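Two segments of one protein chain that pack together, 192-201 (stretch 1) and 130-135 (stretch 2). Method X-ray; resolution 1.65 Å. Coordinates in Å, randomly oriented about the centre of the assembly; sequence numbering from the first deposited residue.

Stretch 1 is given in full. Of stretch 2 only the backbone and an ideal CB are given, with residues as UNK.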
# COMPACT_ATOMS: atom_id res chain seq x y z
N HIS A 192 6.52 0.41 8.67
CA HIS A 192 6.45 1.00 7.31
C HIS A 192 7.80 1.49 6.76
O HIS A 192 7.92 2.67 6.38
CB HIS A 192 5.38 2.12 7.28
CG HIS A 192 4.96 2.53 5.89
ND1 HIS A 192 4.63 3.83 5.57
CD2 HIS A 192 4.84 1.82 4.74
CE1 HIS A 192 4.33 3.91 4.29
NE2 HIS A 192 4.43 2.70 3.76
N PRO A 193 8.83 0.63 6.73
CA PRO A 193 10.07 1.12 6.10
C PRO A 193 9.91 1.15 4.58
O PRO A 193 9.39 0.21 3.99
CB PRO A 193 11.12 0.09 6.52
CG PRO A 193 10.32 -1.19 6.72
CD PRO A 193 9.02 -0.71 7.32
N ILE A 194 10.36 2.24 3.95
CA ILE A 194 10.19 2.41 2.52
C ILE A 194 11.46 3.08 1.96
O ILE A 194 11.81 4.19 2.37
CB ILE A 194 8.91 3.25 2.19
CG1 ILE A 194 8.74 4.40 3.18
CG2 ILE A 194 7.64 2.32 2.15
CD1 ILE A 194 7.58 5.40 2.90
N TYR A 195 12.15 2.38 1.06
CA TYR A 195 13.28 2.98 0.30
C TYR A 195 12.77 4.22 -0.44
O TYR A 195 11.70 4.19 -1.04
CB TYR A 195 13.82 1.99 -0.74
CG TYR A 195 15.03 1.19 -0.30
CD1 TYR A 195 14.96 -0.21 -0.20
CD2 TYR A 195 16.25 1.82 -0.04
CE1 TYR A 195 16.08 -0.95 0.20
CE2 TYR A 195 17.35 1.10 0.35
CZ TYR A 195 17.27 -0.29 0.46
OH TYR A 195 18.39 -0.98 0.83
N ARG A 196 13.55 5.31 -0.42
CA ARG A 196 13.26 6.45 -1.29
C ARG A 196 13.49 6.01 -2.74
O ARG A 196 14.57 5.52 -3.07
CB ARG A 196 14.19 7.62 -0.97
CG ARG A 196 13.91 8.86 -1.85
CD ARG A 196 14.79 10.04 -1.41
NE ARG A 196 14.53 11.25 -2.20
CZ ARG A 196 15.35 12.31 -2.22
NH1 ARG A 196 15.05 13.39 -2.92
NH2 ARG A 196 16.48 12.28 -1.51
N PRO A 197 12.47 6.18 -3.62
CA PRO A 197 12.71 5.85 -5.02
C PRO A 197 13.95 6.57 -5.57
O PRO A 197 14.11 7.78 -5.35
CB PRO A 197 11.44 6.34 -5.71
CG PRO A 197 10.36 6.22 -4.68
CD PRO A 197 11.07 6.58 -3.38
N TYR A 198 14.81 5.82 -6.25
CA TYR A 198 16.03 6.34 -6.92
C TYR A 198 17.09 6.90 -5.98
O TYR A 198 18.04 7.57 -6.42
CB TYR A 198 15.66 7.35 -8.04
CG TYR A 198 14.54 6.81 -8.90
CD1 TYR A 198 14.77 5.78 -9.81
CD2 TYR A 198 13.24 7.28 -8.76
CE1 TYR A 198 13.73 5.27 -10.58
CE2 TYR A 198 12.20 6.77 -9.51
CZ TYR A 198 12.44 5.77 -10.41
OH TYR A 198 11.40 5.27 -11.16
N ASP A 199 16.94 6.61 -4.68
CA ASP A 199 17.94 7.01 -3.68
C ASP A 199 18.04 5.95 -2.58
O ASP A 199 17.43 6.07 -1.52
CB ASP A 199 17.60 8.40 -3.10
CG ASP A 199 18.57 8.84 -2.00
OD1 ASP A 199 19.73 8.37 -1.99
OD2 ASP A 199 18.16 9.68 -1.17
N ASP A 200 18.81 4.91 -2.85
CA ASP A 200 19.03 3.85 -1.85
C ASP A 200 19.64 4.32 -0.54
O ASP A 200 19.54 3.61 0.46
CB ASP A 200 19.89 2.72 -2.43
CG ASP A 200 19.22 1.99 -3.56
OD1 ASP A 200 19.81 1.00 -4.00
OD2 ASP A 200 18.12 2.39 -4.03
N SER A 201 20.26 5.50 -0.54
CA SER A 201 20.87 6.03 0.67
C SER A 201 19.85 6.53 1.70
O SER A 201 20.20 6.78 2.85
CB SER A 201 21.87 7.14 0.32
OG SER A 201 23.05 6.60 -0.31
N UNK A 130 7.35 -5.83 3.11
CA UNK A 130 8.73 -5.66 2.60
C UNK A 130 8.68 -4.79 1.35
O UNK A 130 7.84 -5.03 0.46
CB UNK A 130 9.38 -7.01 2.29
N UNK A 131 9.56 -3.79 1.26
CA UNK A 131 9.51 -2.82 0.14
C UNK A 131 10.85 -2.79 -0.57
O UNK A 131 11.89 -2.69 0.08
CB UNK A 131 9.15 -1.42 0.64
N UNK A 132 10.83 -2.86 -1.90
CA UNK A 132 12.07 -2.90 -2.67
C UNK A 132 12.60 -1.51 -2.98
O UNK A 132 11.86 -0.52 -2.97
CB UNK A 132 11.85 -3.67 -3.97
N UNK A 133 13.90 -1.44 -3.26
CA UNK A 133 14.48 -0.26 -3.88
C UNK A 133 14.07 -0.18 -5.37
O UNK A 133 13.51 -1.13 -5.92
CB UNK A 133 16.00 -0.28 -3.74
N UNK A 134 14.31 0.96 -6.01
CA UNK A 134 13.86 1.14 -7.39
C UNK A 134 14.48 0.12 -8.34
O UNK A 134 13.82 -0.35 -9.27
CB UNK A 134 14.19 2.56 -7.87
N UNK A 135 15.75 -0.22 -8.09
CA UNK A 135 16.46 -1.21 -8.89
C UNK A 135 15.99 -2.66 -8.68
O UNK A 135 16.33 -3.55 -9.47
CB UNK A 135 17.96 -1.12 -8.58

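Position 130 lies in a strand running nearly parallel to strand 192-196. Its CA-to-CB bond points away, and the ideal CB has nothing of stretch 1 within 5.5 Å. Stretch 1 therefore sets no preference here. The deposited residue is Trp130. Its side chain does not touch stretch 1.

Position 131 points toward stretch 1. Its backbone is extended, with phi/psi of -125/133, which suits a beta-branched residue. The ideal CB is 3.7 Å from Pro193 O and 4.3 Å from Ile194 CG2. Stretch 1 offers a methyl and a carbonyl oxygen here, so valine, isoleucine, threonine or alanine would be reasonable. The residue is Val131. Its CG2 lies 3.8 Å from Ile194 CG2, an apolar contact, and 3.7 Å from Pro193 O.

Position 132 points away again, as strand alternation predicts. Stretch 1 does not restrict its side chain. The residue is Ala132. Its methyl makes no contact with stretch 1, but its carbonyl O accepts from water 1 at 3.0 Å. The same water donates a weak bond to Tyr195 O at 3.4 Å.

Position 133 points toward stretch 1. The ideal CB is 3.7 Å from Tyr195 CD1 and 3.4 Å from Asp200 OD2. A ring and a carboxylate both lie close by. A donor would suit the carboxylate: asparagine, serine, threonine or perhaps a basic residue. The residue is Asn133. Its ND2 donates to Asp200 OD1 at 3.0 Å and 165°, a nearly straight bond. Its CB sits over one face of the Tyr195 ring, 3.9 Å from the centroid, in a CH-pi contact.

Position 134 also points toward stretch 1. Its ideal CB is 3.7 Å from Tyr198 N, within the Arg196 to Asp199 type II turn. A short acceptor could meet that amide, so serine, threonine or aspartate would fit the chemistry. The residue is Ser134. Its OG accepts from Tyr198 N at 2.9 Å. Its CB makes a CH-pi contact over the Tyr198 ring, 4.2 Å from the centroid. Water 2 accepts from Ser134 N at 3.0 Å and donates to Arg196 O and Asp200 OD2, both at 2.8 Å.

Position 135 points sideways, with its ideal CB 5.4 Å from Asp200 OD1. Many polar residues could suit it, and a basic one would balance the nearby acid. The residue is instead Asp135. Water 4 links the two carboxylates, donating to Asp135 OD2 at 2.6 Å and Asp200 OD1 at 2.7 Å.

Stretch 2, residues 130-135: WVANSD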
# COMPACT_ATOMS: atom_id res chain seq x y z
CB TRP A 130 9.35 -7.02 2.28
CG TRP A 130 9.55 -7.84 3.50
CD1 TRP A 130 8.63 -8.62 4.13
CD2 TRP A 130 10.76 -7.94 4.27
NE1 TRP A 130 9.19 -9.21 5.24
CE2 TRP A 130 10.50 -8.81 5.35
CE3 TRP A 130 12.04 -7.37 4.15
CZ2 TRP A 130 11.47 -9.15 6.31
CZ3 TRP A 130 13.01 -7.70 5.11
CH2 TRP A 130 12.72 -8.58 6.17
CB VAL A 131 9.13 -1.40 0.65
CG1 VAL A 131 9.34 -0.33 -0.45
CG2 VAL A 131 7.70 -1.39 1.15
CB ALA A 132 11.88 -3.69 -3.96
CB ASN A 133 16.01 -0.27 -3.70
CG ASN A 133 16.69 -1.42 -4.46
OD1 ASN A 133 16.08 -2.43 -4.77
ND2 ASN A 133 17.97 -1.24 -4.75
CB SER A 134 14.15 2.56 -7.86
OG SER A 134 13.37 3.49 -7.14
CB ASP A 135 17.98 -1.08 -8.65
CG ASP A 135 18.58 0.14 -9.33
OD1 ASP A 135 17.98 0.65 -10.30
OD2 ASP A 135 19.66 0.60 -8.89
O HOH W 1 11.41 2.27 -3.89
O HOH W 2 15.42 3.07 -4.15
O HOH W 3 17.52 1.61 -6.61
O HOH W 4 20.79 0.45 -6.50
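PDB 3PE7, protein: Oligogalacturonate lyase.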